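Local atomic coordinates of translation initiation factor eIF2B subunit beta (Schizosaccharomyces pombe, PDB entry 5B04), a protein that forms part of the eIF2B complex, which catalyses the exchange of GDP for GTP on the gamma subunit of translation initiation factor eIF2. Residues E209-V220 and I273-G283. Numbering follows the deposited sequence.
Sequences EIILTQGCSKTV and IMSRVNKVILG. With PO4 (phosphate ion), chain M.
Strands 210-214 and 279-282 run parallel at 32°, with Leu212 held at both its backbone N and its backbone O: its N donates to Lys279 O (3.0 Å) and its O accepts from Ile281 N (2.9 Å). Ahead of this pairing, Ile210 O takes Asn278 N, and the Asn278 side chain answers in the other direction. Its OD1 accepts from Ile210 N on a lone pair, in the carbonyl plane (3.0 Å, close to straight). The amide therefore stands in for a backbone carbonyl. At the other end, Thr213 OG1 donates to Ile281 O (2.7 Å), nearly head-on to the carbonyl. That hydroxyl is anti to the backbone N (chi1 -169°), which swings it across to the neighbouring strand.

The two strands lie side by side inside the parallel part of a Rossmann-like sheet, where strand 234-238 flanks 210-214 and strand 313-316 flanks 279-282. On one face Leu212 CD2 meets Met274 SD (3.6 Å), its CB rests on Val277 CG1, and helix 299-308 covers Leu212 and Val280. On the other, Ile211 CG2 packs on Ile281 CD1 (3.7 Å), and Val220 CG1 adds to Ile281 CG2.

The Glu209 carboxylate stacks over the Asn278 amide, their planes 20° apart. Its OE2 makes a weak salt bridge to Lys279 NZ (3.4 Å) and a stronger one to Arg276 of the second subunit. An alanine at Glu209 would leave both cations without this carboxylate and would probably weaken the link to that subunit. Where helix 218-228 begins, Ser217 OG caps Val220 N, and a phosphate, probably from the crystallisation liquor, accepts from Thr219 N.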
ATOM      1  N   GLU C 209       3.895  -8.869 -12.560  1.00 75.09           N
ATOM      2  CA  GLU C 209       3.330  -7.704 -11.889  1.00 69.55           C
ATOM      3  C   GLU C 209       1.917  -7.452 -12.399  1.00 69.32           C
ATOM      4  O   GLU C 209       1.549  -7.913 -13.479  1.00 63.49           O
ATOM      5  CB  GLU C 209       4.201  -6.462 -12.106  1.00 59.57           C
ATOM      6  CG  GLU C 209       5.419  -6.376 -11.199  1.00 79.80           C
ATOM      7  CD  GLU C 209       6.060  -4.999 -11.219  1.00105.22           C
ATOM      8  OE1 GLU C 209       5.846  -4.255 -12.200  1.00 89.87           O
ATOM      9  OE2 GLU C 209       6.775  -4.658 -10.252  1.00113.24           O
ATOM     10  N   ILE C 210       1.124  -6.727 -11.616  1.00 60.56           N
ATOM     11  CA  ILE C 210      -0.224  -6.362 -12.031  1.00 51.56           C
ATOM     12  C   ILE C 210      -0.342  -4.851 -12.190  1.00 58.25           C
ATOM     13  O   ILE C 210      -0.099  -4.096 -11.249  1.00 55.94           O
ATOM     14  CB  ILE C 210      -1.283  -6.860 -11.032  1.00 51.25           C
ATOM     15  CG1 ILE C 210      -1.352  -8.387 -11.055  1.00 39.42           C
ATOM     16  CG2 ILE C 210      -2.644  -6.267 -11.357  1.00 49.33           C
ATOM     17  CD1 ILE C 210      -2.465  -8.960 -10.205  1.00 46.83           C
ATOM     18  N   ILE C 211      -0.717  -4.419 -13.390  1.00 48.40           N
ATOM     19  CA  ILE C 211      -0.784  -2.997 -13.705  1.00 51.95           C
ATOM     20  C   ILE C 211      -2.217  -2.524 -13.922  1.00 53.40           C
ATOM     21  O   ILE C 211      -2.955  -3.098 -14.722  1.00 57.37           O
ATOM     22  CB  ILE C 211       0.041  -2.667 -14.961  1.00 52.44           C
ATOM     23  CG1 ILE C 211       1.461  -3.215 -14.820  1.00 44.64           C
ATOM     24  CG2 ILE C 211       0.056  -1.167 -15.211  1.00 52.59           C
ATOM     25  CD1 ILE C 211       2.194  -2.699 -13.602  1.00 64.64           C
ATOM     26  N   LEU C 212      -2.606  -1.476 -13.205  1.00 51.40           N
ATOM     27  CA  LEU C 212      -3.917  -0.872 -13.400  1.00 50.93           C
ATOM     28  C   LEU C 212      -3.819   0.352 -14.297  1.00 48.27           C
ATOM     29  O   LEU C 212      -3.014   1.253 -14.055  1.00 42.01           O
ATOM     30  CB  LEU C 212      -4.549  -0.485 -12.063  1.00 43.11           C
ATOM     31  CG  LEU C 212      -5.869   0.282 -12.182  1.00 45.20           C
ATOM     32  CD1 LEU C 212      -6.935  -0.581 -12.843  1.00 37.81           C
ATOM     33  CD2 LEU C 212      -6.342   0.778 -10.825  1.00 58.38           C
ATOM     34  N   THR C 213      -4.641   0.376 -15.338  1.00 40.49           N
ATOM     35  CA  THR C 213      -4.730   1.535 -16.213  1.00 52.61           C
ATOM     36  C   THR C 213      -6.195   1.843 -16.488  1.00 60.21           C
ATOM     37  O   THR C 213      -7.069   1.012 -16.235  1.00 50.17           O
ATOM     38  CB  THR C 213      -3.983   1.313 -17.540  1.00 49.29           C
ATOM     39  OG1 THR C 213      -3.872   2.558 -18.242  1.00 60.01           O
ATOM     40  CG2 THR C 213      -4.717   0.303 -18.408  1.00 53.65           C
ATOM     41  N   GLN C 214      -6.464   3.038 -16.997  1.00 57.15           N
ATOM     42  CA  GLN C 214      -7.832   3.438 -17.284  1.00 51.61           C
ATOM     43  C   GLN C 214      -7.934   4.125 -18.640  1.00 46.46           C
ATOM     44  O   GLN C 214      -7.011   4.821 -19.064  1.00 51.88           O
ATOM     45  CB  GLN C 214      -8.363   4.365 -16.191  1.00 47.54           C
ATOM     46  CG  GLN C 214      -9.869   4.540 -16.218  1.00 54.56           C
ATOM     47  CD  GLN C 214     -10.322   5.780 -15.483  1.00 55.16           C
ATOM     48  OE1 GLN C 214     -11.342   5.769 -14.795  1.00 49.97           O
ATOM     49  NE2 GLN C 214      -9.568   6.862 -15.633  1.00 50.86           N
ATOM     50  N   GLY C 215      -9.061   3.921 -19.314  1.00 48.57           N
ATOM     51  CA  GLY C 215      -9.301   4.531 -20.607  1.00 46.78           C
ATOM     52  C   GLY C 215      -8.324   4.057 -21.664  1.00 58.24           C
ATOM     53  O   GLY C 215      -7.688   3.015 -21.516  1.00 59.33           O
ATOM     54  N   CYS C 216      -8.206   4.831 -22.736  1.00 78.04           N
ATOM     55  CA  CYS C 216      -7.309   4.485 -23.829  1.00 56.83           C
ATOM     56  C   CYS C 216      -6.223   5.535 -24.012  1.00 49.02           C
ATOM     57  O   CYS C 216      -6.507   6.725 -24.149  1.00 70.50           O
ATOM     58  CB  CYS C 216      -8.096   4.314 -25.127  1.00 37.72           C
ATOM     59  SG  CYS C 216      -9.265   5.646 -25.456  1.00 68.68           S
ATOM     60  N   SER C 217      -4.976   5.081 -24.009  1.00 54.77           N
ATOM     61  CA  SER C 217      -3.836   5.958 -24.227  1.00 55.00           C
ATOM     62  C   SER C 217      -2.826   5.270 -25.131  1.00 67.41           C
ATOM     63  O   SER C 217      -2.234   4.257 -24.754  1.00 72.81           O
ATOM     64  CB  SER C 217      -3.190   6.349 -22.897  1.00 43.63           C
ATOM     65  OG  SER C 217      -1.996   7.083 -23.104  1.00 56.54           O
ATOM     66  N   LYS C 218      -2.640   5.817 -26.328  1.00 69.20           N
ATOM     67  CA  LYS C 218      -1.715   5.249 -27.301  1.00 59.24           C
ATOM     68  C   LYS C 218      -0.292   5.228 -26.749  1.00 60.12           C
ATOM     69  O   LYS C 218       0.494   4.335 -27.066  1.00 58.10           O
ATOM     70  CB  LYS C 218      -1.766   6.034 -28.612  1.00 67.91           C
ATOM     71  CG  LYS C 218      -3.148   6.096 -29.249  1.00 63.75           C
ATOM     72  CD  LYS C 218      -3.605   4.730 -29.743  1.00 81.23           C
ATOM     73  CE  LYS C 218      -2.771   4.260 -30.926  1.00 94.49           C
ATOM     74  NZ  LYS C 218      -3.225   2.935 -31.436  1.00 78.16           N
ATOM     75  N   THR C 219       0.029   6.213 -25.916  1.00 55.14           N
ATOM     76  CA  THR C 219       1.329   6.267 -25.258  1.00 61.81           C
ATOM     77  C   THR C 219       1.469   5.131 -24.250  1.00 61.62           C
ATOM     78  O   THR C 219       2.476   4.422 -24.236  1.00 62.32           O
ATOM     79  CB  THR C 219       1.548   7.612 -24.543  1.00 52.12           C
ATOM     80  OG1 THR C 219       1.437   8.683 -25.489  1.00 61.20           O
ATOM     81  CG2 THR C 219       2.922   7.655 -23.889  1.00 51.94           C
ATOM     82  N   VAL C 220       0.452   4.963 -23.410  1.00 60.20           N
ATOM     83  CA  VAL C 220       0.440   3.893 -22.420  1.00 58.95           C
ATOM     84  C   VAL C 220       0.429   2.525 -23.097  1.00 57.56           C
ATOM     85  O   VAL C 220       1.151   1.615 -22.688  1.00 58.38           O
ATOM     86  CB  VAL C 220      -0.774   4.010 -21.474  1.00 55.98           C
ATOM     87  CG1 VAL C 220      -0.960   2.734 -20.666  1.00 54.83           C
ATOM     88  CG2 VAL C 220      -0.617   5.212 -20.555  1.00 51.81           C
ATOM     89  N   ILE C 273     -10.114  -3.988  -6.572  1.00 48.03           N
ATOM     90  CA  ILE C 273      -8.972  -4.762  -7.050  1.00 45.49           C
ATOM     91  C   ILE C 273      -7.635  -4.073  -6.785  1.00 49.33           C
ATOM     92  O   ILE C 273      -6.580  -4.603  -7.129  1.00 50.94           O
ATOM     93  CB  ILE C 273      -9.097  -5.057  -8.560  1.00 40.88           C
ATOM     94  CG1 ILE C 273      -9.471  -3.788  -9.334  1.00 48.24           C
ATOM     95  CG2 ILE C 273     -10.144  -6.127  -8.803  1.00 52.25           C
ATOM     96  CD1 ILE C 273      -8.289  -3.014  -9.884  1.00 57.14           C
ATOM     97  N   MET C 274      -7.687  -2.899  -6.164  1.00 44.45           N
ATOM     98  CA  MET C 274      -6.491  -2.094  -5.929  1.00 45.22           C
ATOM     99  C   MET C 274      -5.479  -2.794  -5.025  1.00 51.15           C
ATOM    100  O   MET C 274      -4.277  -2.537  -5.109  1.00 60.90           O
ATOM    101  CB  MET C 274      -6.879  -0.746  -5.318  1.00 46.02           C
ATOM    102  CG  MET C 274      -5.847   0.347  -5.520  1.00 56.18           C
ATOM    103  SD  MET C 274      -5.802   0.924  -7.226  1.00 70.66           S
ATOM    104  CE  MET C 274      -4.083   0.645  -7.614  1.00 45.00           C
ATOM    105  N   SER C 275      -5.969  -3.681  -4.166  1.00 58.93           N
ATOM    106  CA  SER C 275      -5.128  -4.349  -3.176  1.00 61.58           C
ATOM    107  C   SER C 275      -4.113  -5.302  -3.804  1.00 60.68           C
ATOM    108  O   SER C 275      -3.101  -5.633  -3.187  1.00 62.94           O
ATOM    109  CB  SER C 275      -5.998  -5.111  -2.175  1.00 65.64           C
ATOM    110  OG  SER C 275      -6.771  -6.108  -2.822  1.00 69.48           O
ATOM    111  N   ARG C 276      -4.384  -5.742  -5.029  1.00 58.46           N
ATOM    112  CA  ARG C 276      -3.489  -6.664  -5.719  1.00 54.24           C
ATOM    113  C   ARG C 276      -2.808  -5.990  -6.908  1.00 40.97           C
ATOM    114  O   ARG C 276      -2.290  -6.663  -7.798  1.00 50.65           O
ATOM    115  CB  ARG C 276      -4.251  -7.906  -6.186  1.00 63.29           C
ATOM    116  CG  ARG C 276      -5.105  -8.553  -5.106  1.00 77.49           C
ATOM    117  CD  ARG C 276      -4.264  -9.210  -4.022  1.00 80.18           C
ATOM    118  NE  ARG C 276      -4.140 -10.653  -4.220  1.00 95.71           N
ATOM    119  CZ  ARG C 276      -3.053 -11.254  -4.693  1.00 87.34           C
ATOM    120  NH1 ARG C 276      -1.983 -10.541  -5.013  1.00 80.70           N
ATOM    121  NH2 ARG C 276      -3.034 -12.572  -4.839  1.00 78.46           N
ATOM    122  N   VAL C 277      -2.814  -4.662  -6.917  1.00 41.37           N
ATOM    123  CA  VAL C 277      -2.183  -3.902  -7.992  1.00 48.06           C
ATOM    124  C   VAL C 277      -0.842  -3.331  -7.548  1.00 47.49           C
ATOM    125  O   VAL C 277      -0.745  -2.697  -6.496  1.00 43.26           O
ATOM    126  CB  VAL C 277      -3.082  -2.748  -8.480  1.00 43.62           C
ATOM    127  CG1 VAL C 277      -2.359  -1.921  -9.533  1.00 50.06           C
ATOM    128  CG2 VAL C 277      -4.391  -3.285  -9.031  1.00 41.06           C
ATOM    129  N   ASN C 278       0.188  -3.558  -8.358  1.00 47.68           N
ATOM    130  CA  ASN C 278       1.523  -3.049  -8.066  1.00 45.20           C
ATOM    131  C   ASN C 278       1.690  -1.590  -8.468  1.00 43.18           C
ATOM    132  O   ASN C 278       2.208  -0.779  -7.699  1.00 51.51           O
ATOM    133  CB  ASN C 278       2.582  -3.898  -8.773  1.00 59.11           C
ATOM    134  CG  ASN C 278       2.641  -5.316  -8.246  1.00 67.67           C
ATOM    135  OD1 ASN C 278       2.305  -6.267  -8.951  1.00 59.22           O
ATOM    136  ND2 ASN C 278       3.074  -5.466  -7.000  1.00 70.70           N
ATOM    137  N   LYS C 279       1.256  -1.260  -9.680  1.00 55.71           N
ATOM    138  CA  LYS C 279       1.466   0.073 -10.231  1.00 48.47           C
ATOM    139  C   LYS C 279       0.259   0.584 -11.008  1.00 52.73           C
ATOM    140  O   LYS C 279      -0.434  -0.183 -11.678  1.00 57.34           O
ATOM    141  CB  LYS C 279       2.696   0.082 -11.145  1.00 54.16           C
ATOM    142  CG  LYS C 279       4.020  -0.104 -10.426  1.00 80.86           C
ATOM    143  CD  LYS C 279       5.132  -0.457 -11.400  1.00 64.64           C
ATOM    144  CE  LYS C 279       6.478  -0.519 -10.697  1.00 88.71           C
ATOM    145  NZ  LYS C 279       6.425  -1.352  -9.464  1.00 84.02           N
ATOM    146  N   VAL C 280       0.018   1.886 -10.913  1.00 48.54           N
ATOM    147  CA  VAL C 280      -0.974   2.549 -11.750  1.00 49.11           C
ATOM    148  C   VAL C 280      -0.269   3.302 -12.870  1.00 49.14           C
ATOM    149  O   VAL C 280       0.615   4.122 -12.619  1.00 61.83           O
ATOM    150  CB  VAL C 280      -1.852   3.527 -10.941  1.00 56.09           C
ATOM    151  CG1 VAL C 280      -2.432   4.606 -11.845  1.00 54.45           C
ATOM    152  CG2 VAL C 280      -2.958   2.777 -10.226  1.00 39.65           C
ATOM    153  N   ILE C 281      -0.650   3.008 -14.108  1.00 47.19           N
ATOM    154  CA  ILE C 281      -0.080   3.699 -15.257  1.00 52.63           C
ATOM    155  C   ILE C 281      -1.172   4.430 -16.028  1.00 52.79           C
ATOM    156  O   ILE C 281      -2.043   3.809 -16.639  1.00 40.64           O
ATOM    157  CB  ILE C 281       0.658   2.729 -16.193  1.00 47.39           C
ATOM    158  CG1 ILE C 281       1.863   2.121 -15.471  1.00 57.22           C
ATOM    159  CG2 ILE C 281       1.107   3.446 -17.455  1.00 56.83           C
ATOM    160  CD1 ILE C 281       2.689   1.192 -16.331  1.00 56.12           C
ATOM    161  N   LEU C 282      -1.122   5.756 -15.989  1.00 39.37           N
ATOM    162  CA  LEU C 282      -2.153   6.576 -16.608  1.00 42.88           C
ATOM    163  C   LEU C 282      -1.611   7.447 -17.731  1.00 56.22           C
ATOM    164  O   LEU C 282      -0.470   7.908 -17.684  1.00 46.83           O
ATOM    165  CB  LEU C 282      -2.824   7.469 -15.564  1.00 44.09           C
ATOM    166  CG  LEU C 282      -3.693   6.800 -14.501  1.00 42.69           C
ATOM    167  CD1 LEU C 282      -4.373   7.853 -13.643  1.00 44.77           C
ATOM    168  CD2 LEU C 282      -4.719   5.884 -15.147  1.00 56.72           C
ATOM    169  N   GLY C 283      -2.441   7.663 -18.742  1.00 44.31           N
ATOM    170  CA  GLY C 283      -2.168   8.675 -19.740  1.00 41.35           C
ATOM    171  C   GLY C 283      -2.814   9.959 -19.264  1.00 53.11           C
ATOM    172  O   GLY C 283      -3.568   9.953 -18.291  1.00 40.97           O
TER
HETATM  173  P   PO4 M 401      -2.322   9.633 -25.514  1.00 51.74           P
HETATM  174  O1  PO4 M 401      -1.420  10.735 -26.016  1.00 70.12           O
HETATM  175  O2  PO4 M 401      -3.329  10.211 -24.545  1.00 68.52           O
HETATM  176  O3  PO4 M 401      -1.493   8.586 -24.810  1.00 64.25           O
HETATM  177  O4  PO4 M 401      -3.046   8.998 -26.678  1.00 53.71           O